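Local coordinates for protein beta-d-glucoside glucohydrolase (Hypocrea jecorina, PDB 3ZZ1) that probably hydrolyses terminal, non-reducing beta-D-glucosyl residues with release of beta-D-glucose, as a family 3 glycoside hydrolase of cellulose degradation, at residues P112-L117 with Y135-A140; H159-E164 with R179-L184; P188-V193 with R672-S677; S641-T646 with V687-S692. One frame throughout, in Å; residues are numbered along the deposited sequence. Where two conformers were deposited one is given.

Contact 1. Residues P112-L117 with Y135-A140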
loop_
_atom_site.group_PDB
_atom_site.type_symbol
_atom_site.label_atom_id
_atom_site.label_comp_id
_atom_site.label_asym_id
_atom_site.label_seq_id
_atom_site.Cartn_x
_atom_site.Cartn_y
_atom_site.Cartn_z
ATOM N N PRO A 112 -1.993 7.424 -2.626
ATOM C CA PRO A 112 -1.467 6.174 -2.065
ATOM C C PRO A 112 -0.267 5.584 -2.822
ATOM O O PRO A 112 0.138 6.115 -3.857
ATOM C CB PRO A 112 -2.675 5.237 -2.140
ATOM C CG PRO A 112 -3.450 5.729 -3.328
ATOM C CD PRO A 112 -3.246 7.207 -3.381
ATOM N N VAL A 113 0.283 4.489 -2.300
ATOM C CA VAL A 113 1.536 3.923 -2.807
ATOM C C VAL A 113 1.342 2.624 -3.595
ATOM O O VAL A 113 0.875 1.622 -3.047
ATOM C CB VAL A 113 2.545 3.670 -1.652
ATOM C CG1 VAL A 113 3.846 3.048 -2.184
ATOM C CG2 VAL A 113 2.835 4.956 -0.910
ATOM N N ALA A 114 1.715 2.656 -4.876
ATOM C CA ALA A 114 1.712 1.464 -5.738
ATOM C C ALA A 114 3.140 0.994 -6.015
ATOM O O ALA A 114 3.360 -0.120 -6.500
ATOM C CB ALA A 114 0.985 1.747 -7.050
ATOM N N GLY A 115 4.097 1.856 -5.694
ATOM C CA GLY A 115 5.513 1.572 -5.880
ATOM C C GLY A 115 6.311 2.116 -4.710
ATOM O O GLY A 115 6.242 3.311 -4.427
ATOM N N PRO A 116 7.093 1.253 -4.033
ATOM C CA PRO A 116 7.359 -0.145 -4.382
ATOM C C PRO A 116 6.142 -1.060 -4.266
ATOM O O PRO A 116 5.289 -0.865 -3.392
ATOM C CB PRO A 116 8.415 -0.569 -3.351
ATOM C CG PRO A 116 8.167 0.307 -2.179
ATOM C CD PRO A 116 7.757 1.632 -2.770
ATOM N N LEU A 117 6.070 -2.049 -5.152
ATOM C CA LEU A 117 5.086 -3.110 -5.019
ATOM C C LEU A 117 5.500 -3.998 -3.849
ATOM O O LEU A 117 4.671 -4.360 -3.010
ATOM C CB LEU A 117 4.962 -3.911 -6.318
ATOM C CG LEU A 117 3.874 -4.987 -6.410
ATOM C CD1 LEU A 117 2.481 -4.438 -6.085
ATOM C CD2 LEU A 117 3.901 -5.616 -7.798
ATOM N N TYR A 135 -2.585 -7.120 -8.859
ATOM C CA TYR A 135 -4.045 -7.073 -8.937
ATOM C C TYR A 135 -4.651 -6.445 -7.678
ATOM O O TYR A 135 -5.380 -5.457 -7.775
ATOM C CB TYR A 135 -4.658 -8.455 -9.216
ATOM C CG TYR A 135 -6.172 -8.431 -9.235
ATOM C CD1 TYR A 135 -6.912 -8.599 -8.055
ATOM C CD2 TYR A 135 -6.869 -8.214 -10.424
ATOM C CE1 TYR A 135 -8.311 -8.555 -8.067
ATOM C CE2 TYR A 135 -8.263 -8.171 -10.445
ATOM C CZ TYR A 135 -8.975 -8.341 -9.267
ATOM O OH TYR A 135 -10.349 -8.298 -9.292
ATOM N N LEU A 136 -4.336 -7.014 -6.512
ATOM C CA LEU A 136 -4.827 -6.500 -5.228
ATOM C C LEU A 136 -4.418 -5.046 -5.000
ATOM O O LEU A 136 -5.255 -4.216 -4.666
ATOM C CB LEU A 136 -4.351 -7.375 -4.056
ATOM C CG LEU A 136 -4.529 -6.849 -2.619
ATOM C CD1 LEU A 136 -5.991 -6.572 -2.288
ATOM C CD2 LEU A 136 -3.922 -7.802 -1.586
ATOM N N THR A 137 -3.131 -4.753 -5.181
ATOM C CA THR A 137 -2.612 -3.394 -5.037
ATOM C C THR A 137 -3.332 -2.446 -5.995
ATOM O O THR A 137 -3.701 -1.337 -5.611
ATOM C CB THR A 137 -1.089 -3.359 -5.258
ATOM O OG1 THR A 137 -0.453 -4.103 -4.214
ATOM C CG2 THR A 137 -0.546 -1.927 -5.256
ATOM N N GLY A 138 -3.551 -2.904 -7.227
ATOM C CA GLY A 138 -4.305 -2.142 -8.218
ATOM C C GLY A 138 -5.725 -1.846 -7.771
ATOM O O GLY A 138 -6.163 -0.698 -7.799
ATOM N N ILE A 139 -6.451 -2.880 -7.353
ATOM C CA ILE A 139 -7.803 -2.695 -6.811
ATOM C C ILE A 139 -7.783 -1.724 -5.625
ATOM O O ILE A 139 -8.561 -0.770 -5.589
ATOM C CB ILE A 139 -8.469 -4.048 -6.414
ATOM C CG1 ILE A 139 -8.673 -4.941 -7.653
ATOM C CG2 ILE A 139 -9.790 -3.816 -5.675
ATOM C CD1 ILE A 139 -9.620 -4.388 -8.728
ATOM N N ALA A 140 -6.878 -1.958 -4.676
ATOM C CA ALA A 140 -6.723 -1.068 -3.528
ATOM C C ALA A 140 -6.401 0.372 -3.953
ATOM O O ALA A 140 -6.995 1.318 -3.430
ATOM C CB ALA A 140 -5.670 -1.608 -2.561
HETATM O O HOH W 1 2.030 -2.120 -2.988
#
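Leu117 and Thr137 meet where the loop after strand 108-109 folds back on helix 134-150, a beta-loop-alpha step of the TIM-barrel-like N-terminal domain. Both side chains are set by their first torsion. Leu117 has CG anti to its backbone N (chi1 -174°), and the second torsion then carries CD1 forward to the helix although the CB itself does not point there. On Thr137 the rotation at -65° lays OG1 beside its own backbone N and sends CG2 to the side of the carbonyl carbon. Leu117 CD1 lies against both branches and the CB: the methyl is 3.5 Å from Thr137 OG1, 3.8 Å from Thr137 CB and 4.0 Å from Thr137 CG2.

The hydroxyl is not spent on this leucine. Thr137 OG1 bonds to the carbonyl O of Asp133, one turn earlier in the helix, which fixes the rotation and leaves CG2 to face the loop. A water beside it makes weak bonds to both Leu117 O and Thr137 OG1. Apolar neighbours from helix 178-194 finish the packing, with Pro188 against both Ala114 and Thr137, and Leu184 against Leu117.

Cis peptides precede Pro112 and Pro116, and the loop backbone is hydrogen-bonded to Lys158 and His159. Within the helix, Ile139 lays CG1 over one face of the Tyr135 ring, toward its rim. The threonine's methyl also reaches the loop backbone, Thr137 CG2 lying 4.1 Å from Ala114 CA.

Contact 2. Residues H159-E164 with R179-L184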
loop_
_atom_site.group_PDB
_atom_site.type_symbol
_atom_site.label_atom_id
_atom_site.label_comp_id
_atom_site.label_asym_id
_atom_site.label_seq_id
_atom_site.Cartn_x
_atom_site.Cartn_y
_atom_site.Cartn_z
ATOM N N HIS A 159 5.367 5.293 -5.922
ATOM C CA HIS A 159 6.392 6.060 -6.617
ATOM C C HIS A 159 6.638 5.403 -7.972
ATOM O O HIS A 159 6.833 4.188 -8.059
ATOM C CB HIS A 159 7.691 6.063 -5.806
ATOM C CG HIS A 159 7.516 6.477 -4.377
ATOM N ND1 HIS A 159 7.133 5.596 -3.389
ATOM C CD2 HIS A 159 7.673 7.677 -3.770
ATOM C CE1 HIS A 159 7.056 6.235 -2.235
ATOM N NE2 HIS A 159 7.383 7.499 -2.439
ATOM N N TYR A 160 6.636 6.218 -9.023
ATOM C CA TYR A 160 6.737 5.724 -10.392
ATOM C C TYR A 160 8.160 5.928 -10.923
ATOM O O TYR A 160 8.556 7.056 -11.208
ATOM C CB TYR A 160 5.701 6.453 -11.255
ATOM C CG TYR A 160 5.570 5.962 -12.680
ATOM C CD1 TYR A 160 4.861 4.795 -12.979
ATOM C CD2 TYR A 160 6.138 6.675 -13.730
ATOM C CE1 TYR A 160 4.741 4.345 -14.294
ATOM C CE2 TYR A 160 6.019 6.242 -15.039
ATOM C CZ TYR A 160 5.322 5.077 -15.316
ATOM O OH TYR A 160 5.213 4.648 -16.618
ATOM N N ILE A 161 8.948 4.860 -11.064
ATOM C CA ILE A 161 8.545 3.463 -10.839
ATOM C C ILE A 161 9.795 2.636 -10.505
ATOM O O ILE A 161 10.921 3.086 -10.752
ATOM C CB ILE A 161 7.825 2.890 -12.097
ATOM C CG1 ILE A 161 7.224 1.506 -11.825
ATOM C CG2 ILE A 161 8.745 2.901 -13.333
ATOM C CD1 ILE A 161 6.100 1.152 -12.746
ATOM N N LEU A 162 9.591 1.445 -9.936
ATOM C CA LEU A 162 10.663 0.459 -9.686
ATOM C C LEU A 162 11.599 0.810 -8.519
ATOM O O LEU A 162 12.768 0.400 -8.495
ATOM C CB LEU A 162 11.471 0.170 -10.965
ATOM C CG LEU A 162 10.754 -0.222 -12.268
ATOM C CD1 LEU A 162 11.755 -0.255 -13.407
ATOM C CD2 LEU A 162 10.029 -1.555 -12.148
ATOM N N ASN A 163 11.062 1.549 -7.555
ATOM C CA ASN A 163 11.766 1.924 -6.331
ATOM C C ASN A 163 11.590 0.820 -5.282
ATOM O O ASN A 163 10.988 1.036 -4.226
ATOM C CB ASN A 163 11.202 3.269 -5.842
ATOM C CG ASN A 163 11.937 3.842 -4.628
ATOM O OD1 ASN A 163 11.468 4.816 -4.033
ATOM N ND2 ASN A 163 13.075 3.248 -4.255
ATOM N N GLU A 164 12.136 -0.357 -5.581
ATOM C CA GLU A 164 11.877 -1.583 -4.810
ATOM C C GLU A 164 12.784 -1.812 -3.591
ATOM O O GLU A 164 12.638 -2.820 -2.881
ATOM C CB GLU A 164 11.894 -2.807 -5.733
ATOM C CG GLU A 164 10.752 -2.837 -6.754
ATOM C CD GLU A 164 9.373 -2.996 -6.123
ATOM O OE1 GLU A 164 9.232 -3.746 -5.132
ATOM O OE2 GLU A 164 8.423 -2.365 -6.619
ATOM N N ARG A 179 8.225 -6.600 -20.552
ATOM C CA ARG A 179 7.011 -7.259 -20.073
ATOM C C ARG A 179 6.874 -7.154 -18.555
ATOM O O ARG A 179 5.781 -6.882 -18.055
ATOM C CB ARG A 179 6.921 -8.719 -20.532
ATOM C CG ARG A 179 5.570 -9.359 -20.208
ATOM C CD ARG A 179 5.468 -10.795 -20.687
ATOM N NE ARG A 179 4.317 -11.459 -20.075
ATOM C CZ ARG A 179 4.195 -12.773 -19.909
ATOM N NH1 ARG A 179 5.156 -13.598 -20.312
ATOM N NH2 ARG A 179 3.109 -13.263 -19.325
ATOM N N THR A 180 7.979 -7.351 -17.837
ATOM C CA THR A 180 7.999 -7.230 -16.380
ATOM C C THR A 180 7.631 -5.816 -15.938
ATOM O O THR A 180 6.828 -5.636 -15.017
ATOM C CB THR A 180 9.376 -7.622 -15.791
ATOM O OG1 THR A 180 9.677 -8.975 -16.148
ATOM C CG2 THR A 180 9.378 -7.508 -14.269
ATOM N N LEU A 181 8.220 -4.820 -16.598
ATOM C CA LEU A 181 7.930 -3.424 -16.300
ATOM C C LEU A 181 6.431 -3.141 -16.388
ATOM O O LEU A 181 5.866 -2.521 -15.488
ATOM C CB LEU A 181 8.721 -2.481 -17.222
ATOM C CG LEU A 181 8.401 -0.976 -17.146
ATOM C CD1 LEU A 181 8.721 -0.406 -15.772
ATOM C CD2 LEU A 181 9.135 -0.198 -18.221
ATOM N N HIS A 182 5.800 -3.627 -17.458
ATOM C CA HIS A 182 4.396 -3.338 -17.753
ATOM C C HIS A 182 3.410 -4.197 -16.965
ATOM O O HIS A 182 2.437 -3.685 -16.411
ATOM C CB HIS A 182 4.121 -3.535 -19.241
ATOM C CG HIS A 182 4.619 -2.421 -20.103
ATOM N ND1 HIS A 182 3.854 -1.314 -20.402
ATOM C CD2 HIS A 182 5.799 -2.247 -20.743
ATOM C CE1 HIS A 182 4.545 -0.500 -21.177
ATOM N NE2 HIS A 182 5.726 -1.046 -21.407
ATOM N N GLU A 183 3.663 -5.502 -16.941
ATOM C CA GLU A 183 2.687 -6.486 -16.482
ATOM C C GLU A 183 2.661 -6.661 -14.960
ATOM O O GLU A 183 1.652 -7.090 -14.395
ATOM C CB GLU A 183 2.946 -7.826 -17.171
ATOM C CG GLU A 183 1.848 -8.856 -16.999
ATOM C CD GLU A 183 2.057 -10.065 -17.884
ATOM O OE1 GLU A 183 2.378 -9.882 -19.085
ATOM O OE2 GLU A 183 1.897 -11.197 -17.383
ATOM N N LEU A 184 3.772 -6.336 -14.311
ATOM C CA LEU A 184 3.872 -6.459 -12.860
ATOM C C LEU A 184 3.861 -5.091 -12.182
ATOM O O LEU A 184 2.948 -4.771 -11.419
ATOM C CB LEU A 184 5.125 -7.262 -12.469
ATOM C CG LEU A 184 5.373 -7.586 -10.985
ATOM C CD1 LEU A 184 4.175 -8.242 -10.320
ATOM C CD2 LEU A 184 6.598 -8.463 -10.822
#
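Glu183 OE1 is gripped twice: by Arg179 NE, 2.7 Å away along an almost straight bond (175°), and by the backbone N of Trp679 from the C-terminal fibronectin-like part. The arginine takes the carboxylate side-on. Its NE meets OE1 from above the carboxylate plane, while Arg179 NH2 reaches the syn lone pair of Glu183 OE2 at 3.1 Å. This salt bridge links two residues one turn apart on the side of helix 178-194 that faces the fibronectin-like domain, and the guanidinium also bonds to the carbonyl O of Arg645.

The side of the turn facing 159-164 makes the contact, and here everything is aliphatic. Leu181 has its CG swung to the far side from its backbone N (chi1 173°), which brings CD1 up against both Ile161 and Leu162. Leu162 presents its branched end, its CD1 3.8 Å and its CD2 4.0 Å from Leu181 CD1, the two side chains crossing at about a right angle. Ile161 adds a looser touch, its CG2 4.1 Å from Leu181 CD1, the two chains crossing at a slant. That same CG2 methyl sits over the centre of the Tyr160 ring.

The backbone that offers these two neighbours is unusual. Strand 154-160 ends with non-proline cis peptides before His159 and Ile161, and Leu162 has a positive phi. Both Ile161 and Leu162 thereby turn toward the helix. The charges lie on the other side of the turn and are paired there; the barrel strand end and its following helix are joined by dispersion contacts around one methyl, by shape rather than direction of bonding.

Contact 3. Residues P188-V193 with R672-S677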
loop_
_atom_site.group_PDB
_atom_site.type_symbol
_atom_site.label_atom_id
_atom_site.label_comp_id
_atom_site.label_asym_id
_atom_site.label_seq_id
_atom_site.Cartn_x
_atom_site.Cartn_y
_atom_site.Cartn_z
ATOM N N PRO A 188 -0.458 -1.674 -11.294
ATOM C CA PRO A 188 -1.261 -0.947 -10.300
ATOM C C PRO A 188 -1.371 0.562 -10.547
ATOM O O PRO A 188 -2.313 1.195 -10.057
ATOM C CB PRO A 188 -0.523 -1.221 -8.982
ATOM C CG PRO A 188 0.863 -1.566 -9.384
ATOM C CD PRO A 188 0.714 -2.312 -10.668
ATOM N N PHE A 189 -0.420 1.130 -11.281
ATOM C CA PHE A 189 -0.497 2.538 -11.671
ATOM C C PHE A 189 -1.584 2.751 -12.721
ATOM O O PHE A 189 -2.217 3.814 -12.757
ATOM C CB PHE A 189 0.859 3.049 -12.158
ATOM C CG PHE A 189 1.853 3.258 -11.053
ATOM C CD1 PHE A 189 1.916 4.471 -10.379
ATOM C CD2 PHE A 189 2.726 2.234 -10.674
ATOM C CE1 PHE A 189 2.836 4.668 -9.352
ATOM C CE2 PHE A 189 3.643 2.421 -9.649
ATOM C CZ PHE A 189 3.700 3.643 -8.989
ATOM N N ALA A 190 -1.820 1.737 -13.553
ATOM C CA ALA A 190 -2.931 1.775 -14.510
ATOM C C ALA A 190 -4.286 1.831 -13.800
ATOM O O ALA A 190 -5.168 2.583 -14.203
ATOM C CB ALA A 190 -2.874 0.598 -15.470
ATOM N N ASP A 191 -4.440 1.046 -12.737
ATOM C CA ASP A 191 -5.624 1.137 -11.891
ATOM C C ASP A 191 -5.788 2.554 -11.351
ATOM O O ASP A 191 -6.889 3.103 -11.382
ATOM C CB ASP A 191 -5.548 0.148 -10.718
ATOM C CG ASP A 191 -5.744 -1.291 -11.145
ATOM O OD1 ASP A 191 -4.814 -1.843 -11.765
ATOM O OD2 ASP A 191 -6.815 -1.880 -10.846
ATOM N N ALA A 192 -4.692 3.137 -10.858
ATOM C CA ALA A 192 -4.707 4.502 -10.310
ATOM C C ALA A 192 -5.155 5.516 -11.350
ATOM O O ALA A 192 -6.009 6.356 -11.073
ATOM C CB ALA A 192 -3.335 4.886 -9.747
ATOM N N VAL A 193 -4.584 5.414 -12.549
ATOM C CA VAL A 193 -4.932 6.289 -13.667
ATOM C C VAL A 193 -6.403 6.114 -14.031
ATOM O O VAL A 193 -7.132 7.095 -14.160
ATOM C CB VAL A 193 -4.025 6.028 -14.907
ATOM C CG1 VAL A 193 -4.478 6.847 -16.107
ATOM C CG2 VAL A 193 -2.565 6.327 -14.580
ATOM N N ARG A 672 -12.167 -8.345 -15.691
ATOM C CA ARG A 672 -11.925 -7.349 -16.727
ATOM C C ARG A 672 -11.090 -7.984 -17.827
ATOM O O ARG A 672 -10.422 -9.002 -17.597
ATOM C CB ARG A 672 -11.189 -6.134 -16.151
ATOM C CG ARG A 672 -11.873 -5.491 -14.936
ATOM C CD ARG A 672 -10.936 -4.554 -14.179
ATOM N NE ARG A 672 -9.730 -5.237 -13.711
ATOM C CZ ARG A 672 -8.834 -4.724 -12.867
ATOM N NH1 ARG A 672 -8.988 -3.508 -12.370
ATOM N NH2 ARG A 672 -7.772 -5.440 -12.517
ATOM N N ARG A 673 -11.110 -7.385 -19.016
ATOM C CA ARG A 673 -10.312 -7.903 -20.117
ATOM C C ARG A 673 -8.829 -8.049 -19.748
ATOM O O ARG A 673 -8.198 -9.056 -20.092
ATOM C CB ARG A 673 -10.457 -7.057 -21.380
ATOM C CG ARG A 673 -9.696 -7.671 -22.544
ATOM C CD ARG A 673 -9.760 -6.865 -23.819
ATOM N NE ARG A 673 -9.052 -7.581 -24.882
ATOM C CZ ARG A 673 -9.570 -8.588 -25.578
ATOM N NH1 ARG A 673 -10.810 -8.998 -25.343
ATOM N NH2 ARG A 673 -8.848 -9.185 -26.511
ATOM N N ARG A 674 -8.288 -7.052 -19.047
ATOM C CA ARG A 674 -6.875 -7.067 -18.643
ATOM C C ARG A 674 -6.535 -8.215 -17.678
ATOM O O ARG A 674 -5.387 -8.663 -17.621
ATOM C CB ARG A 674 -6.451 -5.707 -18.067
ATOM C CG ARG A 674 -7.026 -5.376 -16.691
ATOM C CD ARG A 674 -6.903 -3.890 -16.377
ATOM N NE ARG A 674 -5.520 -3.469 -16.157
ATOM C CZ ARG A 674 -4.966 -3.248 -14.964
ATOM N NH1 ARG A 674 -5.666 -3.406 -13.840
ATOM N NH2 ARG A 674 -3.698 -2.861 -14.895
ATOM N N ASP A 675 -7.536 -8.696 -16.941
ATOM C CA ASP A 675 -7.352 -9.818 -16.012
ATOM C C ASP A 675 -7.092 -11.144 -16.727
ATOM O O ASP A 675 -6.671 -12.114 -16.100
ATOM C CB ASP A 675 -8.548 -9.944 -15.058
ATOM C CG ASP A 675 -8.736 -8.709 -14.182
ATOM O OD1 ASP A 675 -7.726 -8.094 -13.763
ATOM O OD2 ASP A 675 -9.903 -8.354 -13.912
ATOM N N LEU A 676 -7.341 -11.175 -18.036
ATOM C CA LEU A 676 -7.037 -12.339 -18.876
ATOM C C LEU A 676 -5.932 -12.040 -19.899
ATOM O O LEU A 676 -5.692 -12.831 -20.818
ATOM C CB LEU A 676 -8.303 -12.827 -19.602
ATOM C CG LEU A 676 -9.523 -13.233 -18.761
ATOM C CD1 LEU A 676 -10.711 -13.553 -19.656
ATOM C CD2 LEU A 676 -9.205 -14.421 -17.864
ATOM N N SER A 677 -5.261 -10.903 -19.728
ATOM C CA SER A 677 -4.255 -10.431 -20.684
ATOM C C SER A 677 -2.818 -10.515 -20.170
ATOM O O SER A 677 -2.573 -10.511 -18.964
ATOM C CB SER A 677 -4.555 -8.985 -21.101
ATOM O OG SER A 677 -5.855 -8.865 -21.651
HETATM O O HOH W 2 -5.968 -4.598 -10.394
#
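Asp191 receives two arginines, one on each carboxylate oxygen. Arg674 NH1 lies 2.7 Å from Asp191 OD1, a short but bent bond (141°) that arrives from above the carboxylate plane. Arg672 NH1 reaches Asp191 OD2 at 3.1 Å along a straighter line, on the syn side, with the oxygen close to the guanidinium plane and the two flat groups turned 55° apart. A water closes a small ring, donating to Asp191 OD2 at 2.9 Å and accepting from Arg672 NH2. Beside the carboxylate, Ala190 CB rests against Arg674 NH2.

What aims the arginines lies one shell out. Asp675 holds Arg672 side-on: Arg672 NE goes to Asp675 OD2, and Arg672 NH2 sits 2.9 Å from Asp675 OD1, on its syn lone pair. Asp675 OD2 also takes the backbone N of Arg672, so the carboxylate anchors both ends of that side chain. Arg674 starts with CG between its backbone N and carbonyl carbon (chi1 71°), which runs its CD over the centre of the Arg672 guanidinium, 4.0 Å above the plane. Arg674 NH2 bonds to Trp187 O and the cation packs on the Trp187 ring.

A leucine in place of Arg672 would probably leave Asp675 without its side-on partner, Asp191 OD2 without its salt bridge and the water without one of its anchors.

The four charges form a network in which Arg672 bridges two carboxylates. Largely buried and mutually compensated, they join helix 178-194 of the N-terminal domain to the fibronectin-like domain, and the arginines would be expected to help keep both aspartates ionised.

Contact 4. Residues S641-T646 with V687-S692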
loop_
_atom_site.group_PDB
_atom_site.type_symbol
_atom_site.label_atom_id
_atom_site.label_comp_id
_atom_site.label_asym_id
_atom_site.label_seq_id
_atom_site.Cartn_x
_atom_site.Cartn_y
_atom_site.Cartn_z
ATOM N N SER A 641 -1.257 -22.688 -21.343
ATOM C CA SER A 641 0.169 -23.025 -21.384
ATOM C C SER A 641 0.824 -22.681 -22.728
ATOM O O SER A 641 2.047 -22.710 -22.851
ATOM C CB SER A 641 0.385 -24.504 -21.039
ATOM O OG SER A 641 -0.014 -24.784 -19.704
ATOM N N SER A 642 0.009 -22.349 -23.725
ATOM C CA SER A 642 0.522 -21.899 -25.018
ATOM C C SER A 642 0.953 -20.422 -24.990
ATOM O O SER A 642 1.762 -19.986 -25.810
ATOM C CB SER A 642 -0.515 -22.133 -26.112
ATOM O OG SER A 642 -1.753 -21.568 -25.736
ATOM N N ALA A 643 0.399 -19.669 -24.041
ATOM C CA ALA A 643 0.739 -18.263 -23.839
ATOM C C ALA A 643 2.179 -18.131 -23.333
ATOM O O ALA A 643 2.710 -19.083 -22.756
ATOM C CB ALA A 643 -0.239 -17.630 -22.849
ATOM N N PRO A 644 2.815 -16.954 -23.535
ATOM C CA PRO A 644 4.193 -16.765 -23.059
ATOM C C PRO A 644 4.308 -17.051 -21.567
ATOM O O PRO A 644 3.334 -16.868 -20.834
ATOM C CB PRO A 644 4.455 -15.280 -23.339
ATOM C CG PRO A 644 3.564 -14.964 -24.486
ATOM C CD PRO A 644 2.309 -15.745 -24.209
ATOM N N ARG A 645 5.483 -17.504 -21.133
ATOM C CA ARG A 645 5.694 -17.916 -19.746
ATOM C C ARG A 645 5.091 -16.921 -18.757
ATOM O O ARG A 645 5.456 -15.741 -18.735
ATOM C CB ARG A 645 7.179 -18.141 -19.454
ATOM C CG ARG A 645 7.436 -18.853 -18.132
ATOM C CD ARG A 645 8.880 -19.288 -17.999
ATOM N NE ARG A 645 9.144 -19.873 -16.686
ATOM C CZ ARG A 645 9.896 -19.315 -15.743
ATOM N NH1 ARG A 645 10.490 -18.145 -15.949
ATOM N NH2 ARG A 645 10.065 -19.938 -14.587
ATOM N N THR A 646 4.146 -17.426 -17.964
ATOM C CA THR A 646 3.422 -16.637 -16.971
ATOM C C THR A 646 3.443 -17.402 -15.640
ATOM O O THR A 646 3.494 -18.635 -15.642
ATOM C CB THR A 646 1.958 -16.386 -17.432
ATOM O OG1 THR A 646 1.938 -16.091 -18.834
ATOM C CG2 THR A 646 1.328 -15.218 -16.691
ATOM N N VAL A 687 -2.706 -8.439 -24.605
ATOM C CA VAL A 687 -3.270 -9.479 -25.452
ATOM C C VAL A 687 -3.911 -10.562 -24.591
ATOM O O VAL A 687 -3.326 -11.000 -23.598
ATOM C CB VAL A 687 -2.180 -10.097 -26.378
ATOM C CG1 VAL A 687 -2.755 -11.228 -27.252
ATOM C CG2 VAL A 687 -1.531 -9.011 -27.256
ATOM N N VAL A 688 -5.120 -10.969 -24.967
ATOM C CA VAL A 688 -5.758 -12.146 -24.389
ATOM C C VAL A 688 -5.416 -13.348 -25.262
ATOM O O VAL A 688 -5.825 -13.403 -26.426
ATOM C CB VAL A 688 -7.297 -12.000 -24.310
ATOM C CG1 VAL A 688 -7.927 -13.273 -23.754
ATOM C CG2 VAL A 688 -7.689 -10.796 -23.457
ATOM N N PRO A 689 -4.661 -14.314 -24.714
ATOM C CA PRO A 689 -4.366 -15.522 -25.490
ATOM C C PRO A 689 -5.592 -16.417 -25.622
ATOM O O PRO A 689 -6.460 -16.402 -24.746
ATOM C CB PRO A 689 -3.301 -16.229 -24.646
ATOM C CG PRO A 689 -3.571 -15.773 -23.248
ATOM C CD PRO A 689 -4.075 -14.365 -23.360
ATOM N N SER A 690 -5.670 -17.165 -26.720
ATOM C CA SER A 690 -6.727 -18.154 -26.882
ATOM C C SER A 690 -6.375 -19.400 -26.072
ATOM O O SER A 690 -5.209 -19.621 -25.725
ATOM C CB SER A 690 -6.941 -18.497 -28.359
ATOM O OG SER A 690 -5.841 -19.209 -28.890
ATOM N N GLY A 691 -7.388 -20.200 -25.757
ATOM C CA GLY A 691 -7.186 -21.417 -24.992
ATOM C C GLY A 691 -8.005 -21.468 -23.718
ATOM O O GLY A 691 -8.866 -20.611 -23.482
ATOM N N SER A 692 -7.727 -22.482 -22.904
ATOM C CA SER A 692 -8.437 -22.717 -21.659
ATOM C C SER A 692 -7.659 -22.146 -20.473
ATOM O O SER A 692 -6.518 -22.548 -20.202
ATOM C CB SER A 692 -8.686 -24.218 -21.472
ATOM O OG SER A 692 -9.539 -24.454 -20.368
HETATM O O HOH W 3 -2.209 -19.069 -26.464
#
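Ser642 turns OG between its backbone N and carbonyl carbon (chi1 52°), which swings the hydroxyl toward Ser690 O where two connections of the fibronectin type III-like domain meet. The two atoms stop 4.0 Å apart, and a water joins them.

One residue along, Ala643 makes the dry half of the contact. Its CB abuts the rim of the Pro689 ring at the CB-CG bond, 3.8 Å from Pro689 CB and 3.8 Å from Pro689 CG. Pro689 is buried, with Pro640 and Tyr678 packing against it as well, whereas the serines on both sides of the water are exposed.

Residues 641-646 lie in the loop between strands 629-638 and 650-659. Facing them, 687-692 is the short link by which the chain leaves strand 685-688 of the three-stranded sheet and enters strand 691-698 of the four-stranded one. Gly691 begins that second strand with backbone angles (phi 123°) at which a CB would press on the carbonyl O of Ser690. That carbonyl is the one the bridging water uses: the water lies 2.6 Å from Ser642 OG and donates to Ser690 O at 3.1 Å.

In the fold
From the N terminus, contact 1 closes the loop between strand 108-109 and helix 134-150, and contact 2 then closes the connection from strand 154-160 to helix 178-194. They follow in series within the barrel-like domain and touch, with Leu117 N reaching Glu164 OE2. Helix 178-194 goes on into contact 3, whose partner lies 479 residues later in the fibronectin-like domain. Contact 4 opens before that partner and closes after it, so contacts 3 and 4 cross; it joins the 629-638/650-659 loop to the 685-688/691-698 link within that domain. Arg179 of contact 2 also reaches Arg645 and Thr646 of contact 4, giving helix 178-194 a second tie between the two domains.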